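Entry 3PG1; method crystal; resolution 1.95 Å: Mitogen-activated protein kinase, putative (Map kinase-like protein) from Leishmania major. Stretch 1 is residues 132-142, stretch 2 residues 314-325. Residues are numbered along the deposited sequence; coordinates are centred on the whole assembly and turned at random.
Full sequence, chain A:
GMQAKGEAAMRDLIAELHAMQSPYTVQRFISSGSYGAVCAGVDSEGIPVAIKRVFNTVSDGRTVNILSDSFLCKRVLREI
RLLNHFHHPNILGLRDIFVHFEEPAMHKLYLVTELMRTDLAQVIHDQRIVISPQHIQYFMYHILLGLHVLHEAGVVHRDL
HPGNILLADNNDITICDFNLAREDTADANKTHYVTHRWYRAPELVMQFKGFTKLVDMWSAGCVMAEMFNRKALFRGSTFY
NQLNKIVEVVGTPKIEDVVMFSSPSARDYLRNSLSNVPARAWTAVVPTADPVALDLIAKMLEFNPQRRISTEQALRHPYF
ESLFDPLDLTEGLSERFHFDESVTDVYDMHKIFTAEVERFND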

# COMPACT_ATOMS: atom_id res chain seq x y z
N SER A 132 -8.36 -16.39 -13.92
CA SER A 132 -7.60 -17.17 -14.89
C SER A 132 -6.09 -16.86 -14.86
O SER A 132 -5.71 -15.79 -14.38
N PRO A 133 -5.21 -17.75 -15.41
CA PRO A 133 -3.77 -17.41 -15.48
C PRO A 133 -3.53 -16.12 -16.28
O PRO A 133 -2.61 -15.39 -15.95
N GLN A 134 -4.37 -15.81 -17.29
CA GLN A 134 -4.22 -14.55 -18.06
C GLN A 134 -4.52 -13.34 -17.15
O GLN A 134 -3.82 -12.34 -17.24
N HIS A 135 -5.53 -13.46 -16.27
CA HIS A 135 -5.89 -12.38 -15.35
C HIS A 135 -4.75 -12.18 -14.36
O HIS A 135 -4.40 -11.04 -14.05
N ILE A 136 -4.18 -13.30 -13.87
CA ILE A 136 -3.06 -13.23 -12.87
C ILE A 136 -1.86 -12.51 -13.46
O ILE A 136 -1.22 -11.71 -12.77
N GLN A 137 -1.49 -12.85 -14.70
CA GLN A 137 -0.32 -12.24 -15.34
C GLN A 137 -0.54 -10.73 -15.49
O GLN A 137 0.35 -9.92 -15.21
N TYR A 138 -1.75 -10.36 -15.93
CA TYR A 138 -2.09 -8.95 -16.14
C TYR A 138 -2.05 -8.16 -14.82
O TYR A 138 -1.40 -7.11 -14.76
N PHE A 139 -2.76 -8.64 -13.80
CA PHE A 139 -2.79 -8.00 -12.47
C PHE A 139 -1.39 -7.86 -11.90
O PHE A 139 -1.04 -6.79 -11.40
N MET A 140 -0.59 -8.95 -11.94
CA MET A 140 0.78 -8.95 -11.42
C MET A 140 1.66 -7.93 -12.16
O MET A 140 2.47 -7.26 -11.52
N TYR A 141 1.47 -7.82 -13.49
CA TYR A 141 2.28 -6.87 -14.27
C TYR A 141 2.03 -5.44 -13.71
O TYR A 141 2.97 -4.70 -13.47
N HIS A 142 0.76 -5.08 -13.51
CA HIS A 142 0.37 -3.76 -13.02
C HIS A 142 0.72 -3.53 -11.55
O HIS A 142 1.14 -2.43 -11.18
N ALA A 314 11.99 -8.73 -12.11
CA ALA A 314 10.70 -9.47 -12.07
C ALA A 314 9.90 -9.04 -13.31
O ALA A 314 9.37 -9.87 -14.01
N LEU A 315 9.83 -7.72 -13.57
CA LEU A 315 9.14 -7.18 -14.77
C LEU A 315 9.74 -7.72 -16.08
O LEU A 315 8.99 -8.01 -17.01
N ARG A 316 11.08 -7.97 -16.10
CA ARG A 316 11.79 -8.51 -17.26
C ARG A 316 11.78 -10.03 -17.35
O ARG A 316 12.30 -10.61 -18.31
N HIS A 317 11.17 -10.68 -16.36
CA HIS A 317 11.11 -12.11 -16.29
C HIS A 317 10.24 -12.63 -17.45
O HIS A 317 9.25 -11.99 -17.79
N PRO A 318 10.61 -13.78 -18.07
CA PRO A 318 9.79 -14.33 -19.18
C PRO A 318 8.30 -14.53 -18.87
O PRO A 318 7.50 -14.51 -19.79
N TYR A 319 7.92 -14.61 -17.58
CA TYR A 319 6.51 -14.69 -17.17
C TYR A 319 5.67 -13.54 -17.77
O TYR A 319 4.51 -13.74 -18.11
N PHE A 320 6.27 -12.34 -17.88
CA PHE A 320 5.57 -11.16 -18.44
C PHE A 320 5.91 -10.90 -19.88
O PHE A 320 5.51 -9.86 -20.39
N GLU A 321 6.60 -11.83 -20.55
CA GLU A 321 7.02 -11.63 -21.96
C GLU A 321 5.97 -11.06 -22.89
O GLU A 321 6.26 -10.12 -23.63
N SER A 322 4.75 -11.60 -22.85
CA SER A 322 3.65 -11.16 -23.74
C SER A 322 3.09 -9.75 -23.41
O SER A 322 2.35 -9.20 -24.20
N LEU A 323 3.47 -9.19 -22.25
CA LEU A 323 2.94 -7.90 -21.81
C LEU A 323 3.98 -6.82 -21.70
O LEU A 323 3.65 -5.63 -21.78
N PHE A 324 5.22 -7.23 -21.43
CA PHE A 324 6.32 -6.33 -21.16
C PHE A 324 6.69 -5.40 -22.27
O PHE A 324 6.78 -5.79 -23.43
N ASP A 325 6.94 -4.16 -21.88
CA ASP A 325 7.46 -3.13 -22.76
C ASP A 325 8.48 -2.35 -21.92
O ASP A 325 8.12 -1.90 -20.84

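A helix that begins at Pro 133 and runs on past His 142 lies against an irregular segment whose short 3-10 turn, 318-320, and following loop mould themselves to it. The backbones come nearest at Gln 137 and Phe 320, with CA atoms 6.7 Å apart.

Tyr 141 is the main bump. Its CA-to-CB bond points sideways, and chi1 t lays the ring in a hollow lined by Leu 315, Phe 320, Leu 323 and Phe 324. Leu 323, m/t and pointing toward the helix, covers one ring face, its CB 4.2 Å from the centroid of the Tyr 141 ring; its CD1 also reaches Tyr 138. Leu 315 CD2 meets Tyr 141 CE1 at 3.6 Å. The Phe 320 ring, chi1 m, packs obliquely against the Tyr 141 ring, planes at 49°, and presents its edge to Met 140, whose CB lies 3.8 Å from Phe 320 CZ. At the tip of the Tyr 141 side chain, Asp 325 N donates to Tyr 141 OH (3.2 Å), so the buried phenol has a polar partner.

Tyr 319, chi1 t, reaches back the other way: Gln 137, t/t, sets its CG over the Tyr 319 ring face, with Met 140 CB at the ring's edge and Ile 136 CG2 3.5 Å from Tyr 319 OH. A water links that hydroxyl (Tyr 319 OH to water 2.6 Å) to the helix's first turn, donating to Pro 133 O at 2.7 Å.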

# COMPACT_ATOMS: atom_id res chain seq x y z
CB SER A 132 -8.18 -16.94 -16.29
OG SER A 132 -7.66 -15.75 -16.86
CB PRO A 133 -3.13 -18.61 -16.19
CG PRO A 133 -4.16 -19.70 -16.21
CD PRO A 133 -5.50 -19.07 -16.04
CB GLN A 134 -5.13 -14.53 -19.32
CG GLN A 134 -4.70 -15.51 -20.41
CD GLN A 134 -5.01 -16.99 -20.16
OE1 GLN A 134 -5.77 -17.38 -19.25
NE2 GLN A 134 -4.41 -17.86 -20.98
CB HIS A 135 -7.18 -12.71 -14.55
CG HIS A 135 -8.44 -12.64 -15.33
ND1 HIS A 135 -9.41 -13.64 -15.21
CD2 HIS A 135 -8.86 -11.72 -16.23
CE1 HIS A 135 -10.39 -13.28 -16.03
NE2 HIS A 135 -10.10 -12.14 -16.66
CB ILE A 136 -2.68 -14.61 -12.27
CG1 ILE A 136 -3.91 -15.25 -11.56
CG2 ILE A 136 -1.45 -14.50 -11.27
CD1 ILE A 136 -3.80 -16.75 -11.18
CB GLN A 137 -0.07 -12.92 -16.70
CG GLN A 137 1.20 -12.40 -17.39
CD GLN A 137 1.16 -12.50 -18.91
OE1 GLN A 137 2.18 -12.73 -19.56
NE2 GLN A 137 0.00 -12.36 -19.50
CB TYR A 138 -3.48 -8.84 -16.82
CG TYR A 138 -3.80 -7.42 -17.21
CD1 TYR A 138 -3.25 -6.85 -18.35
CD2 TYR A 138 -4.66 -6.64 -16.43
CE1 TYR A 138 -3.58 -5.55 -18.74
CE2 TYR A 138 -5.00 -5.35 -16.81
CZ TYR A 138 -4.45 -4.81 -17.96
OH TYR A 138 -4.69 -3.51 -18.31
CB PHE A 139 -3.66 -8.82 -11.46
CG PHE A 139 -5.16 -8.85 -11.69
CD1 PHE A 139 -5.81 -7.81 -12.35
CD2 PHE A 139 -5.93 -9.93 -11.27
CE1 PHE A 139 -7.19 -7.86 -12.59
CE2 PHE A 139 -7.31 -9.98 -11.51
CZ PHE A 139 -7.93 -8.94 -12.15
CB MET A 140 1.43 -10.36 -11.51
CG MET A 140 0.90 -11.34 -10.42
SD MET A 140 0.92 -10.61 -8.73
CE MET A 140 2.66 -10.21 -8.52
CB TYR A 141 1.97 -6.98 -15.80
CG TYR A 141 2.90 -6.15 -16.67
CD1 TYR A 141 4.27 -6.44 -16.74
CD2 TYR A 141 2.43 -5.07 -17.41
CE1 TYR A 141 5.14 -5.66 -17.52
CE2 TYR A 141 3.28 -4.32 -18.24
CZ TYR A 141 4.64 -4.60 -18.26
OH TYR A 141 5.50 -3.85 -19.05
CB HIS A 142 -1.11 -3.49 -13.33
CG HIS A 142 -1.36 -3.26 -14.79
ND1 HIS A 142 -1.54 -1.99 -15.30
CD2 HIS A 142 -1.39 -4.15 -15.82
CE1 HIS A 142 -1.71 -2.13 -16.61
NE2 HIS A 142 -1.62 -3.41 -16.97
CB ALA A 314 9.93 -9.08 -10.82
CB LEU A 315 9.10 -5.66 -14.77
CG LEU A 315 8.08 -5.06 -13.71
CD1 LEU A 315 8.41 -3.62 -13.39
CD2 LEU A 315 6.62 -5.17 -14.22
CB ARG A 316 13.23 -8.00 -17.31
CG ARG A 316 13.30 -6.50 -17.66
CD ARG A 316 14.74 -6.08 -17.76
NE ARG A 316 14.89 -4.71 -18.25
CZ ARG A 316 14.93 -4.36 -19.53
NH1 ARG A 316 14.78 -5.28 -20.48
NH2 ARG A 316 15.12 -3.10 -19.87
CB HIS A 317 10.55 -12.56 -14.90
CG HIS A 317 10.61 -14.04 -14.64
ND1 HIS A 317 9.72 -14.93 -15.25
CD2 HIS A 317 11.47 -14.75 -13.87
CE1 HIS A 317 10.04 -16.13 -14.79
NE2 HIS A 317 11.07 -16.07 -13.94
CB PRO A 318 10.46 -15.67 -19.53
CG PRO A 318 11.80 -15.63 -18.88
CD PRO A 318 11.81 -14.61 -17.79
CB TYR A 319 6.41 -14.68 -15.63
CG TYR A 319 4.98 -14.68 -15.12
CD1 TYR A 319 4.15 -15.81 -15.29
CD2 TYR A 319 4.41 -13.54 -14.56
CE1 TYR A 319 2.82 -15.79 -14.89
CE2 TYR A 319 3.10 -13.54 -14.08
CZ TYR A 319 2.30 -14.66 -14.26
OH TYR A 319 1.02 -14.68 -13.78
CB PHE A 320 5.95 -9.88 -17.64
CG PHE A 320 5.47 -9.98 -16.21
CD1 PHE A 320 6.39 -10.05 -15.17
CD2 PHE A 320 4.11 -10.04 -15.92
CE1 PHE A 320 5.95 -10.13 -13.85
CE2 PHE A 320 3.67 -10.09 -14.60
CZ PHE A 320 4.59 -10.15 -13.56
CB GLU A 321 7.64 -12.90 -22.58
CG GLU A 321 8.48 -12.60 -23.81
CD GLU A 321 9.37 -13.75 -24.26
OE1 GLU A 321 10.33 -14.10 -23.54
OE2 GLU A 321 9.08 -14.30 -25.35
CB SER A 322 2.50 -12.18 -23.75
OG SER A 322 1.88 -12.24 -22.47
CB LEU A 323 2.32 -8.06 -20.40
CG LEU A 323 1.12 -9.06 -20.22
CD1 LEU A 323 0.57 -8.92 -18.79
CD2 LEU A 323 -0.04 -8.81 -21.20
CB PHE A 324 7.56 -7.10 -20.64
CG PHE A 324 8.77 -6.24 -20.38
CD1 PHE A 324 8.87 -5.48 -19.22
CD2 PHE A 324 9.81 -6.18 -21.31
CE1 PHE A 324 9.98 -4.67 -18.99
CE2 PHE A 324 10.91 -5.36 -21.09
CZ PHE A 324 11.01 -4.65 -19.90
CB ASP A 325 6.36 -2.19 -23.28
CG ASP A 325 6.86 -1.35 -24.42
OD1 ASP A 325 6.21 -1.32 -25.45
OD2 ASP A 325 7.91 -0.71 -24.27
O HOH W 1 -0.45 -16.60 -14.84